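Local structure of multicopper oxidase (4E9X) at residues 182-187 with 274-279; 131-136 with 188-193; 21-26 with 150-155; 16-21 with 172-177; 3-8 with 44-49. The protein probably oxidises its substrates at a mononuclear copper site and hands the electrons to a copper cluster where dioxygen is reduced to water. All coordinates share one frame; numbering follows the deposited sequence.

Contact 1. Residues 182-187 with 274-279; sequences RVKKGD and EYDGVP
Glu274 and Arg182 stand side by side on neighbouring parallel strands, their side chains pointing the same way from one face of the sheet. Arg182 stays extended as far as NE, and its guanidinium lies nearly coplanar with the carboxylate. Arg182 NE donates to Glu274 OE1 at 2.9 Å, a salt bridge made through a single N-H with a bent angle of 144°. A water completes the link, accepting from Arg182 NH2 and donating to Glu274 OE2, an oxygen that is also hydrogen-bonded to Tyr284 OH. On the backbone, Val183 N reaches Glu274 O over 3.0 Å.

Tyr275 turns to the other face of the sheet. Val183 CG2 sits over the middle of its ring in a CH-pi contact, 3.6 Å from the centroid and only 6° off the normal, while Lys185 N approaches the ring edge. The Tyr275 hydroxyl is hydrogen-bonded to His208 NE2 and the backbone N of Asn245, which probably limits how the ring can shift.

Asp276 N then closes the ladder on Val183 O at 2.8 Å, and its OD2 rests 3.6 Å from Lys184 CB. From Tyr275 to Val278 the chain bends through a type I turn. The two faces of this short pairing differ in chemistry: a water-bridged ion pair, likely to steady both charges, on one, and an aromatic ring under an aliphatic methyl on the other.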
# COMPACT_ATOMS: atom_id res chain seq x y z
N ARG A 182 18.54 -11.96 17.31
CA ARG A 182 18.72 -12.57 18.63
C ARG A 182 18.58 -11.52 19.71
O ARG A 182 19.24 -10.47 19.67
CB ARG A 182 20.09 -13.30 18.74
CG ARG A 182 20.08 -14.51 17.81
CD ARG A 182 21.29 -15.40 18.09
NE ARG A 182 21.25 -16.60 17.28
CZ ARG A 182 22.25 -17.43 17.14
NH1 ARG A 182 23.42 -17.20 17.70
NH2 ARG A 182 22.12 -18.52 16.36
N VAL A 183 17.70 -11.82 20.66
CA VAL A 183 17.40 -10.90 21.78
C VAL A 183 17.46 -11.68 23.06
O VAL A 183 17.51 -12.90 23.08
CB VAL A 183 16.01 -10.25 21.64
CG1 VAL A 183 15.97 -9.48 20.29
CG2 VAL A 183 14.90 -11.29 21.74
N LYS A 184 17.41 -10.95 24.18
CA LYS A 184 17.15 -11.58 25.47
C LYS A 184 16.04 -10.79 26.15
O LYS A 184 15.77 -9.63 25.85
CB LYS A 184 18.39 -11.69 26.37
CG LYS A 184 18.85 -10.32 26.86
CD LYS A 184 20.05 -10.55 27.79
CE LYS A 184 20.42 -9.28 28.51
NZ LYS A 184 21.50 -9.57 29.54
N LYS A 185 15.36 -11.45 27.09
CA LYS A 185 14.23 -10.82 27.77
C LYS A 185 14.63 -9.51 28.39
O LYS A 185 15.69 -9.45 29.04
CB LYS A 185 13.65 -11.78 28.85
CG LYS A 185 12.30 -11.24 29.35
CD LYS A 185 11.78 -12.10 30.50
CE LYS A 185 10.37 -11.62 30.90
NZ LYS A 185 9.89 -12.36 32.11
N GLY A 186 13.84 -8.46 28.17
CA GLY A 186 14.10 -7.11 28.73
C GLY A 186 14.74 -6.22 27.68
O GLY A 186 14.83 -5.03 27.88
N ASP A 187 15.21 -6.79 26.54
CA ASP A 187 15.70 -5.93 25.46
C ASP A 187 14.59 -5.00 25.00
O ASP A 187 13.41 -5.29 25.09
CB ASP A 187 16.19 -6.77 24.28
CG ASP A 187 17.67 -7.10 24.33
OD1 ASP A 187 18.49 -6.30 24.85
OD2 ASP A 187 18.05 -8.18 23.79
N GLU A 274 14.73 -14.70 18.05
CA GLU A 274 15.17 -15.84 18.87
C GLU A 274 15.55 -15.30 20.22
O GLU A 274 16.51 -14.51 20.34
CB GLU A 274 16.42 -16.45 18.26
CG GLU A 274 16.18 -17.27 16.96
CD GLU A 274 17.47 -17.87 16.47
OE1 GLU A 274 18.57 -17.56 17.01
OE2 GLU A 274 17.41 -18.63 15.50
N TYR A 275 14.85 -15.72 21.27
CA TYR A 275 15.28 -15.29 22.61
C TYR A 275 16.34 -16.25 23.17
O TYR A 275 16.22 -17.50 23.06
CB TYR A 275 14.13 -15.25 23.60
CG TYR A 275 13.15 -14.08 23.51
CD1 TYR A 275 12.27 -13.93 22.41
CD2 TYR A 275 13.09 -13.17 24.54
CE1 TYR A 275 11.40 -12.84 22.39
CE2 TYR A 275 12.21 -12.13 24.56
CZ TYR A 275 11.36 -11.96 23.46
OH TYR A 275 10.46 -10.93 23.50
N ASP A 276 17.34 -15.64 23.75
CA ASP A 276 18.52 -16.42 24.23
C ASP A 276 18.12 -17.54 25.18
O ASP A 276 18.78 -18.57 25.18
CB ASP A 276 19.42 -15.46 24.98
CG ASP A 276 20.29 -14.52 24.10
OD1 ASP A 276 20.42 -14.82 22.88
OD2 ASP A 276 20.85 -13.55 24.61
N GLY A 277 17.08 -17.33 25.98
CA GLY A 277 16.85 -18.31 27.09
C GLY A 277 16.09 -19.53 26.60
O GLY A 277 15.85 -20.45 27.42
N VAL A 278 15.63 -19.55 25.35
CA VAL A 278 14.69 -20.64 24.97
C VAL A 278 15.47 -21.85 24.52
O VAL A 278 16.30 -21.77 23.59
CB VAL A 278 13.74 -20.14 23.85
CG1 VAL A 278 12.84 -21.31 23.42
CG2 VAL A 278 12.93 -18.95 24.33
N PRO A 279 15.31 -23.02 25.12
CA PRO A 279 16.09 -24.19 24.64
C PRO A 279 15.77 -24.53 23.21
O PRO A 279 14.63 -24.42 22.75
CB PRO A 279 15.61 -25.32 25.59
CG PRO A 279 15.13 -24.60 26.80
CD PRO A 279 14.47 -23.36 26.25
O HOH W 1 19.76 -19.95 15.44

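Contact 2. Residues 131-136 with 188-193; sequences PIEKRV and VVKIRF
Arg135 and Val188 cross at about a right angle, the guanidinium presenting one face to the isopropyl group. Val188 CG2 comes within 3.6 Å of Arg135 NH2, and the bend of the arginine chain at chi3 (55°) brings NE round and helps to fold the group over the valine. Arg135 NH1 also forms a salt bridge with Glu242. Arg135 O lies 3.4 Å from Val188 CB.

Val136 CA makes a CA-H...O contact to Val188 O at 3.5 Å, and Val136 CG1 packs 3.9 Å from Lys190 CB, at the root of the lysine. Further out, the chains of Glu133 and Lys190 cross obliquely, and Lys190 NZ bonds to Glu133 OE2 at 2.8 Å. The ammonium approaches that oxygen on its anti side, 22° out of the carboxylate plane. Lys190 is extended until its last torsion, where NZ swings aside. Asp238 supplies a second carboxylate to the same ammonium, so one buried charge is shared by two acids, and Lys190 CE lies 3.3 Å above the centre of the Arg192 guanidinium plane.

Residues 131-135 have helical torsions without the regular bonds, and the segment belongs to the connection between strand 119-125 of the first cupredoxin-like sheets and strand 138-147 of the second set. It packs on strand 187-195, next to 138-147, as expected where a linker enters the second domain of a two-domain multicopper oxidase.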
# COMPACT_ATOMS: atom_id res chain seq x y z
N PRO A 131 12.33 10.19 24.39
CA PRO A 131 12.64 9.35 25.58
C PRO A 131 12.70 7.84 25.31
O PRO A 131 13.58 7.14 25.84
CB PRO A 131 11.53 9.74 26.58
CG PRO A 131 11.22 11.15 26.17
CD PRO A 131 11.32 11.19 24.67
N ILE A 132 11.83 7.25 24.49
CA ILE A 132 11.84 5.79 24.29
C ILE A 132 13.08 5.33 23.56
O ILE A 132 13.59 4.23 23.85
CB ILE A 132 10.57 5.34 23.56
CG1 ILE A 132 10.33 3.81 23.67
CG2 ILE A 132 10.53 5.77 22.09
CD1 ILE A 132 8.88 3.45 23.32
N GLU A 133 13.55 6.18 22.65
CA GLU A 133 14.79 5.90 21.94
C GLU A 133 15.91 5.76 22.94
O GLU A 133 16.88 5.02 22.70
CB GLU A 133 15.12 6.99 20.90
CG GLU A 133 14.20 6.75 19.67
CD GLU A 133 14.48 7.82 18.63
OE1 GLU A 133 14.39 9.04 18.92
OE2 GLU A 133 14.74 7.36 17.50
N LYS A 134 15.83 6.40 24.09
CA LYS A 134 16.91 6.27 25.08
C LYS A 134 16.89 4.95 25.83
O LYS A 134 17.87 4.60 26.51
CB LYS A 134 16.81 7.44 26.08
CG LYS A 134 17.01 8.82 25.46
CD LYS A 134 16.98 9.94 26.48
CE LYS A 134 16.79 11.30 25.84
NZ LYS A 134 15.82 12.21 26.52
N ARG A 135 15.81 4.16 25.78
CA ARG A 135 15.71 2.86 26.43
C ARG A 135 16.22 1.75 25.53
O ARG A 135 16.38 0.61 25.95
CB ARG A 135 14.22 2.56 26.70
CG ARG A 135 13.70 3.44 27.83
CD ARG A 135 12.20 3.20 28.12
NE ARG A 135 12.00 1.81 28.37
CZ ARG A 135 11.20 0.94 27.75
NH1 ARG A 135 10.43 1.33 26.77
NH2 ARG A 135 11.28 -0.29 28.24
N VAL A 136 16.43 2.07 24.28
CA VAL A 136 16.76 1.07 23.28
C VAL A 136 18.08 0.36 23.61
O VAL A 136 19.09 1.01 23.95
CB VAL A 136 16.85 1.75 21.91
CG1 VAL A 136 17.41 0.80 20.86
CG2 VAL A 136 15.46 2.24 21.51
N VAL A 188 15.03 -3.84 24.48
CA VAL A 188 14.13 -2.86 23.85
C VAL A 188 14.70 -2.64 22.47
O VAL A 188 15.81 -2.12 22.31
CB VAL A 188 14.12 -1.56 24.67
CG1 VAL A 188 13.20 -0.52 23.97
CG2 VAL A 188 13.67 -1.84 26.08
N VAL A 189 13.94 -3.09 21.47
CA VAL A 189 14.51 -3.24 20.11
C VAL A 189 13.92 -2.14 19.21
O VAL A 189 12.71 -2.07 19.07
CB VAL A 189 14.22 -4.62 19.55
CG1 VAL A 189 14.93 -4.81 18.20
CG2 VAL A 189 14.65 -5.73 20.52
N LYS A 190 14.81 -1.35 18.60
CA LYS A 190 14.35 -0.38 17.59
C LYS A 190 14.55 -1.06 16.24
O LYS A 190 15.69 -1.49 15.97
CB LYS A 190 15.17 0.91 17.73
CG LYS A 190 14.87 1.91 16.59
CD LYS A 190 15.64 3.22 16.86
CE LYS A 190 15.34 4.32 15.93
NZ LYS A 190 14.01 4.97 16.14
N ILE A 191 13.50 -1.16 15.43
CA ILE A 191 13.64 -1.71 14.07
C ILE A 191 13.32 -0.58 13.08
O ILE A 191 12.29 0.08 13.22
CB ILE A 191 12.77 -2.94 13.85
CG1 ILE A 191 13.16 -4.02 14.89
CG2 ILE A 191 12.96 -3.46 12.44
CD1 ILE A 191 12.01 -4.78 15.41
N ARG A 192 14.21 -0.44 12.12
CA ARG A 192 14.06 0.56 11.05
C ARG A 192 13.81 -0.21 9.76
O ARG A 192 14.73 -0.89 9.27
CB ARG A 192 15.35 1.38 10.96
CG ARG A 192 15.71 2.09 12.28
CD ARG A 192 17.06 2.74 12.16
NE ARG A 192 17.69 3.16 13.42
CZ ARG A 192 17.85 4.43 13.74
NH1 ARG A 192 17.37 5.47 13.05
NH2 ARG A 192 18.53 4.69 14.87
N PHE A 193 12.59 -0.08 9.23
CA PHE A 193 12.22 -0.72 7.97
C PHE A 193 12.44 0.25 6.80
O PHE A 193 12.06 1.42 6.92
CB PHE A 193 10.72 -1.08 7.95
CG PHE A 193 10.25 -2.04 9.03
CD1 PHE A 193 10.78 -3.34 9.11
CD2 PHE A 193 9.26 -1.69 9.89
CE1 PHE A 193 10.31 -4.23 10.06
CE2 PHE A 193 8.81 -2.58 10.88
CZ PHE A 193 9.30 -3.88 10.93

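Contact 3. Residues 21-26 with 150-155; sequences LDYKVF and AVADKY
The backbone of Tyr23 and Lys24, on strand 21-28, passes beside a type I turn from Val151 to Lys154, and Lys24 N donates to Ala152 O at 2.9 Å. Ala152 CA sits over the centre of one face of the Tyr23 ring, 3.7 Å from its centroid, and Ala152 CB leans toward CD1. The Tyr23 hydroxyl, bonded to Glu148 O, also passes Val151 CG2.

Tyr155 is sandwiched. Over one face of its ring lies Phe26, in an offset stack with centroids 4.1 Å apart and planes at 13°. Over the opposite face runs the aliphatic part of Lys24, with CB 4.0 Å from the ring centroid. Tyr155 OH donates to Val25 O at 2.6 Å, coming from above the carbonyl plane, which fixes the far end of the ring. Lys24 then bends at its last torsion, and NZ forms a salt bridge with Asp153 OD1 at 3.1 Å.

Phe26 also meets His57 edge-to-face and lies against His112, both ligands of the mononuclear copper. Tyr155 thus backs the aromatic second shell of that site, and its hydroxyl bond probably helps to hold the Tyr155 ring over Phe26.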
# COMPACT_ATOMS: atom_id res chain seq x y z
N LEU A 21 20.54 -18.65 -6.46
CA LEU A 21 20.41 -17.37 -7.13
C LEU A 21 21.60 -16.48 -6.71
O LEU A 21 21.63 -15.89 -5.64
CB LEU A 21 19.10 -16.67 -6.79
CG LEU A 21 18.99 -15.33 -7.53
CD1 LEU A 21 18.88 -15.58 -9.03
CD2 LEU A 21 17.81 -14.48 -7.00
N ASP A 22 22.56 -16.40 -7.62
CA ASP A 22 23.68 -15.45 -7.60
C ASP A 22 23.30 -14.25 -8.46
O ASP A 22 22.74 -14.48 -9.54
CB ASP A 22 24.92 -16.14 -8.17
CG ASP A 22 25.27 -17.28 -7.20
OD1 ASP A 22 25.28 -17.06 -5.98
OD2 ASP A 22 25.51 -18.41 -7.69
N TYR A 23 23.58 -13.04 -8.05
CA TYR A 23 23.03 -11.87 -8.73
C TYR A 23 24.13 -10.85 -8.95
O TYR A 23 24.85 -10.50 -8.01
CB TYR A 23 21.88 -11.30 -7.87
CG TYR A 23 20.76 -10.72 -8.71
CD1 TYR A 23 19.62 -11.50 -8.96
CD2 TYR A 23 20.77 -9.44 -9.24
CE1 TYR A 23 18.55 -11.08 -9.71
CE2 TYR A 23 19.69 -8.98 -10.01
CZ TYR A 23 18.61 -9.78 -10.24
OH TYR A 23 17.53 -9.29 -10.97
N LYS A 24 24.29 -10.36 -10.17
CA LYS A 24 25.23 -9.28 -10.48
C LYS A 24 24.65 -7.96 -10.02
O LYS A 24 23.53 -7.59 -10.36
CB LYS A 24 25.54 -9.21 -11.98
CG LYS A 24 26.35 -10.40 -12.51
CD LYS A 24 26.92 -10.00 -13.86
CE LYS A 24 28.02 -10.89 -14.38
NZ LYS A 24 28.66 -11.94 -13.61
N VAL A 25 25.42 -7.24 -9.21
CA VAL A 25 24.96 -6.02 -8.59
C VAL A 25 26.03 -4.93 -8.76
O VAL A 25 27.18 -5.21 -9.11
CB VAL A 25 24.62 -6.19 -7.10
CG1 VAL A 25 23.40 -7.17 -6.99
CG2 VAL A 25 25.80 -6.63 -6.27
N PHE A 26 25.67 -3.69 -8.51
CA PHE A 26 26.60 -2.58 -8.42
C PHE A 26 26.68 -2.17 -6.95
O PHE A 26 25.94 -1.32 -6.48
CB PHE A 26 26.14 -1.41 -9.29
CG PHE A 26 26.12 -1.68 -10.78
CD1 PHE A 26 27.26 -2.06 -11.47
CD2 PHE A 26 24.92 -1.54 -11.48
CE1 PHE A 26 27.24 -2.27 -12.85
CE2 PHE A 26 24.89 -1.75 -12.86
CZ PHE A 26 26.07 -2.09 -13.52
N ALA A 150 15.48 -13.53 -14.09
CA ALA A 150 15.87 -13.58 -15.51
C ALA A 150 17.01 -12.65 -15.86
O ALA A 150 17.67 -12.83 -16.89
CB ALA A 150 14.67 -13.22 -16.37
N VAL A 151 17.18 -11.61 -15.05
CA VAL A 151 18.26 -10.65 -15.39
C VAL A 151 19.39 -10.71 -14.38
O VAL A 151 20.20 -9.75 -14.30
CB VAL A 151 17.71 -9.22 -15.53
CG1 VAL A 151 16.67 -9.29 -16.64
CG2 VAL A 151 17.15 -8.62 -14.23
N ALA A 152 19.50 -11.79 -13.63
CA ALA A 152 20.56 -11.87 -12.63
C ALA A 152 21.95 -11.67 -13.20
O ALA A 152 22.85 -11.14 -12.52
CB ALA A 152 20.50 -13.24 -11.92
N ASP A 153 22.18 -12.17 -14.40
CA ASP A 153 23.57 -12.29 -14.89
C ASP A 153 23.88 -11.21 -15.93
O ASP A 153 24.88 -11.36 -16.65
CB ASP A 153 23.89 -13.62 -15.55
CG ASP A 153 25.37 -13.97 -15.71
OD1 ASP A 153 26.26 -13.35 -15.08
OD2 ASP A 153 25.69 -14.91 -16.51
N LYS A 154 23.03 -10.17 -16.07
CA LYS A 154 23.26 -9.24 -17.19
C LYS A 154 22.80 -7.85 -16.84
O LYS A 154 21.65 -7.43 -16.83
CB LYS A 154 22.54 -9.78 -18.44
CG LYS A 154 21.02 -9.86 -18.21
CD LYS A 154 20.48 -11.25 -18.49
CE LYS A 154 19.64 -11.20 -19.77
NZ LYS A 154 19.85 -12.39 -20.66
N TYR A 155 23.82 -7.07 -16.53
CA TYR A 155 23.61 -5.66 -16.34
C TYR A 155 22.98 -5.03 -17.58
O TYR A 155 23.22 -5.45 -18.74
CB TYR A 155 25.00 -5.05 -16.10
CG TYR A 155 25.73 -5.36 -14.81
CD1 TYR A 155 25.15 -5.26 -13.56
CD2 TYR A 155 27.07 -5.77 -14.84
CE1 TYR A 155 25.90 -5.56 -12.46
CE2 TYR A 155 27.84 -6.07 -13.75
CZ TYR A 155 27.23 -5.96 -12.52
OH TYR A 155 27.95 -6.26 -11.38

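Contact 4. Residues 16-21 with 172-177; sequences KVAPGL and AKSFPL
Val17, with Ala18 one of the two bulged residues that face Leu21 in a classic beta bulge, offers its carbonyl across the contact to Ser174. Ser174 N bonds to Val17 O at 2.8 Å, nearly along the C=O axis, and Lys173 CA adds a CA-H...O contact to the same oxygen. Ser174 CB lies 3.9 Å from Ala18 CB, while its hydroxyl is held by Gly268.

Beside this bond a water lies 2.8 Å from Lys16 O and 2.7 Å from Ala172 O. A further water may join Lys16 O to Lys173 NZ, a less certain link because the lysine has two conformers.

The apolar half of the contact belongs to Leu177, which follows the cis peptide bond before Pro176 and returns its N-H to Ser174 O. Leu177 CG is anti to the carbonyl carbon (chi1 -61°), which sets the branch against Pro19; the two meet tip to tip, with Leu177 CD1 3.8 Å from Pro19 CD. Leu177 CD1 stands 3.6 Å from Ala18 C and touches the aliphatic chain of Lys16 at CD. An alanine here would probably open a gap beside the Ala18-Pro19 peptide and take from Pro19 the methyl that meets its ring.

The bulged carbonyl and water thus join the backbones at one end, and at the other a leucine methyl packs on the first residues of the turn, tying first-domain strand to second-domain loop.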
# COMPACT_ATOMS: atom_id res chain seq x y z
N LYS A 16 25.18 -13.65 -3.39
CA LYS A 16 24.25 -14.77 -3.32
C LYS A 16 23.00 -14.30 -2.61
O LYS A 16 23.07 -13.99 -1.44
CB LYS A 16 24.88 -15.95 -2.55
CG LYS A 16 23.94 -17.17 -2.60
CD LYS A 16 24.60 -18.37 -2.01
CE LYS A 16 25.20 -19.40 -2.93
NZ LYS A 16 25.57 -19.02 -4.30
N VAL A 17 21.89 -14.20 -3.33
CA VAL A 17 20.64 -13.72 -2.72
C VAL A 17 19.87 -14.88 -2.09
O VAL A 17 19.29 -14.72 -1.02
CB VAL A 17 19.81 -13.01 -3.80
CG1 VAL A 17 18.38 -12.62 -3.33
CG2 VAL A 17 20.47 -11.75 -4.27
N ALA A 18 19.85 -16.04 -2.78
CA ALA A 18 19.08 -17.18 -2.33
C ALA A 18 19.88 -18.44 -2.72
O ALA A 18 20.76 -18.30 -3.60
CB ALA A 18 17.73 -17.16 -3.08
N PRO A 19 19.58 -19.60 -2.19
CA PRO A 19 20.20 -20.85 -2.66
C PRO A 19 19.97 -20.90 -4.17
O PRO A 19 18.82 -20.75 -4.70
CB PRO A 19 19.42 -21.89 -1.90
CG PRO A 19 19.08 -21.20 -0.60
CD PRO A 19 18.58 -19.87 -1.12
N GLY A 20 21.09 -21.01 -4.92
CA GLY A 20 21.00 -21.04 -6.35
C GLY A 20 20.66 -19.79 -7.12
O GLY A 20 20.52 -19.85 -8.36
N LEU A 21 20.54 -18.65 -6.46
CA LEU A 21 20.41 -17.37 -7.13
C LEU A 21 21.60 -16.48 -6.71
O LEU A 21 21.63 -15.89 -5.64
CB LEU A 21 19.10 -16.67 -6.79
CG LEU A 21 18.99 -15.33 -7.53
CD1 LEU A 21 18.88 -15.58 -9.03
CD2 LEU A 21 17.81 -14.48 -7.00
N ALA A 172 19.24 -8.05 1.37
CA ALA A 172 19.74 -8.79 0.19
C ALA A 172 19.89 -10.29 0.40
O ALA A 172 20.57 -10.94 -0.41
CB ALA A 172 21.04 -8.18 -0.35
N LYS A 173 19.22 -10.89 1.39
CA LYS A 173 19.16 -12.35 1.46
C LYS A 173 17.70 -12.78 1.60
O LYS A 173 16.86 -12.12 2.20
CB LYS A 173 20.04 -12.88 2.60
CG LYS A 173 21.43 -12.22 2.62
CD LYS A 173 22.56 -13.01 3.27
CE LYS A 173 23.78 -12.12 3.54
NZ LYS A 173 24.54 -11.87 2.28
N SER A 174 17.46 -13.95 1.01
CA SER A 174 16.19 -14.66 1.06
C SER A 174 16.30 -15.85 2.02
O SER A 174 17.28 -16.62 1.93
CB SER A 174 15.88 -15.11 -0.37
OG SER A 174 14.73 -15.98 -0.45
N PHE A 175 15.34 -16.02 2.92
CA PHE A 175 15.31 -17.14 3.82
C PHE A 175 15.51 -18.44 3.05
O PHE A 175 14.85 -18.62 2.01
CB PHE A 175 13.93 -17.14 4.52
CG PHE A 175 13.84 -18.29 5.55
CD1 PHE A 175 14.24 -18.08 6.86
CD2 PHE A 175 13.36 -19.53 5.18
CE1 PHE A 175 14.20 -19.13 7.78
CE2 PHE A 175 13.33 -20.57 6.09
CZ PHE A 175 13.75 -20.39 7.40
N PRO A 176 16.33 -19.40 3.49
CA PRO A 176 16.98 -19.46 4.81
C PRO A 176 18.33 -18.78 4.98
O PRO A 176 18.95 -18.96 6.02
CB PRO A 176 17.23 -20.98 4.96
CG PRO A 176 17.54 -21.40 3.56
CD PRO A 176 16.52 -20.62 2.70
N LEU A 177 18.73 -18.00 3.99
CA LEU A 177 20.04 -17.32 4.02
C LEU A 177 20.01 -16.03 4.80
O LEU A 177 21.06 -15.40 5.00
CB LEU A 177 20.58 -17.08 2.61
CG LEU A 177 20.82 -18.35 1.78
CD1 LEU A 177 21.47 -17.98 0.44
CD2 LEU A 177 21.65 -19.37 2.56
O HOH W 2 23.25 -11.26 -0.71
O HOH W 3 24.66 -14.15 0.85

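Contact 5. Residues 3-8 with 44-49; sequences EREFDM and DVIVNV
Asn48 bridges two acidic side chains of the neighbouring strand through one amide nitrogen. Asn48 ND2 donates to Glu5 OE2 at 2.9 Å, using the anti lone pair of that oxygen, and with its other N-H to Asp7 OD1, also 2.9 Å away. Glu5 CG is anti to the backbone N (chi1 180°) and the chain beyond is extended, which carries the carboxylate to Asn48. Both acceptors lie close to the amide plane, yet their carboxylates are turned differently: that of Glu5 stands 63° from the amide, that of Asp7 34°. An alanine at Asn48 would probably leave the two carboxylates on this face without the donor they share, free to turn and likely to repel each other.

Ile46 lines the same face, its CD1 3.5 Å from Glu3 CD and its CG2 against the aliphatic part of Glu5. On the other face Phe6 turns its ring edge toward Val47 CG2, at 4.3 Å from CD2, and packs on Ile37 and Met307 beyond.

What sets these positions is the parallel ladder beneath. Arg4 and Phe6 each bond to the two residues flanking their register mates, Val45 and Val47. Asn48 OD1 is hydrogen-bonded to Thr90 OG1 on strand 88-94, which helps to fix the amide's rotation. Strand 3-18 running parallel to 44-51, itself antiparallel to 88-94, is consistent with the cupredoxin-type beta sandwich of a multicopper oxidase, here in the first domain.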
# COMPACT_ATOMS: atom_id res chain seq x y z
N GLU A 3 32.95 17.76 11.06
CA GLU A 3 33.11 17.36 9.64
C GLU A 3 33.47 15.88 9.55
O GLU A 3 34.45 15.39 10.14
CB GLU A 3 34.18 18.23 8.98
CG GLU A 3 34.37 17.98 7.51
CD GLU A 3 35.55 18.78 6.92
OE1 GLU A 3 36.53 18.17 6.48
OE2 GLU A 3 35.47 20.03 6.89
N ARG A 4 32.70 15.13 8.75
CA ARG A 4 32.87 13.69 8.59
C ARG A 4 32.98 13.40 7.10
O ARG A 4 32.03 13.63 6.38
CB ARG A 4 31.75 12.89 9.26
CG ARG A 4 31.60 13.25 10.73
CD ARG A 4 30.78 12.19 11.44
NE ARG A 4 30.57 12.62 12.84
CZ ARG A 4 31.45 12.25 13.78
NH1 ARG A 4 32.52 11.51 13.51
NH2 ARG A 4 31.26 12.64 15.03
N GLU A 5 34.16 12.93 6.73
CA GLU A 5 34.48 12.69 5.33
C GLU A 5 34.71 11.20 5.09
O GLU A 5 35.48 10.58 5.83
CB GLU A 5 35.77 13.47 4.98
CG GLU A 5 36.18 13.26 3.54
CD GLU A 5 37.18 14.26 3.04
OE1 GLU A 5 37.58 15.15 3.83
OE2 GLU A 5 37.59 14.21 1.86
N PHE A 6 34.09 10.67 4.05
CA PHE A 6 34.08 9.28 3.70
C PHE A 6 34.49 9.03 2.28
O PHE A 6 34.15 9.86 1.44
CB PHE A 6 32.65 8.70 3.90
CG PHE A 6 32.17 8.95 5.33
CD1 PHE A 6 32.87 8.51 6.44
CD2 PHE A 6 31.01 9.64 5.56
CE1 PHE A 6 32.44 8.71 7.72
CE2 PHE A 6 30.57 9.87 6.86
CZ PHE A 6 31.28 9.42 7.97
N ASP A 7 35.16 7.92 2.02
CA ASP A 7 35.55 7.58 0.66
C ASP A 7 34.75 6.32 0.27
O ASP A 7 34.84 5.31 0.98
CB ASP A 7 37.04 7.32 0.50
CG ASP A 7 37.89 8.55 0.66
OD1 ASP A 7 37.58 9.62 0.05
OD2 ASP A 7 38.95 8.55 1.36
N MET A 8 33.94 6.42 -0.79
CA MET A 8 33.13 5.27 -1.15
C MET A 8 33.46 4.86 -2.58
O MET A 8 33.87 5.72 -3.37
CB MET A 8 31.64 5.56 -0.99
CG MET A 8 30.70 4.37 -1.22
SD MET A 8 28.97 4.92 -0.94
CE MET A 8 29.44 6.28 0.13
N ASP A 44 28.72 18.04 9.20
CA ASP A 44 29.00 18.32 7.81
C ASP A 44 29.58 17.06 7.19
O ASP A 44 30.66 16.63 7.59
CB ASP A 44 30.01 19.47 7.77
CG ASP A 44 29.37 20.71 8.37
OD1 ASP A 44 28.24 21.08 7.96
OD2 ASP A 44 30.00 21.31 9.26
N VAL A 45 28.87 16.50 6.22
CA VAL A 45 29.26 15.24 5.59
C VAL A 45 29.89 15.52 4.24
O VAL A 45 29.39 16.33 3.45
CB VAL A 45 28.01 14.35 5.45
CG1 VAL A 45 28.40 13.02 4.82
CG2 VAL A 45 27.41 14.13 6.80
N ILE A 46 30.99 14.81 3.99
CA ILE A 46 31.66 14.83 2.70
C ILE A 46 31.80 13.41 2.22
O ILE A 46 32.35 12.58 2.97
CB ILE A 46 33.04 15.52 2.84
CG1 ILE A 46 32.96 16.95 3.40
CG2 ILE A 46 33.77 15.49 1.50
CD1 ILE A 46 34.31 17.49 3.87
N VAL A 47 31.31 13.07 1.04
CA VAL A 47 31.45 11.71 0.53
C VAL A 47 32.12 11.79 -0.85
O VAL A 47 31.57 12.40 -1.80
CB VAL A 47 30.09 11.01 0.42
CG1 VAL A 47 30.34 9.57 -0.07
CG2 VAL A 47 29.37 10.93 1.75
N ASN A 48 33.32 11.18 -0.96
CA ASN A 48 34.05 11.15 -2.22
C ASN A 48 33.76 9.80 -2.88
O ASN A 48 34.09 8.77 -2.26
CB ASN A 48 35.56 11.31 -2.01
CG ASN A 48 35.91 12.53 -1.16
OD1 ASN A 48 35.57 13.63 -1.56
ND2 ASN A 48 36.58 12.33 -0.03
N VAL A 49 33.13 9.82 -4.03
CA VAL A 49 32.66 8.61 -4.67
C VAL A 49 33.52 8.29 -5.91
O VAL A 49 33.63 9.17 -6.78
CB VAL A 49 31.19 8.78 -5.10
CG1 VAL A 49 30.72 7.51 -5.78
CG2 VAL A 49 30.28 9.17 -3.94

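Overall arrangement
Contacts 3, 4 and 5 all reach one sheet through strands 3-18, 21-28 and 44-51, and contacts 3 and 4 share Leu21. These two also touch directly, Asp22 OD1 binding Lys16 NZ at 2.6 Å, and both join that sheet to loops following strands 138-147 and 167-170. Contact 5 lies at the far end of strand 3-18, its centre about 32 Å from that of contact 4. Contact 1 and segment 188-193 of contact 2 belong to the second domain, with Val183 CG1 packed on Val189 CG2 at 4.0 Å. Contact 3 comes nearest copper: the Phe26 side chain is about 5 Å from the mononuclear copper, whose ligands His57 and His112 it meets, against about 10 Å from a bound copper for Val49 and 14 Å for Tyr275.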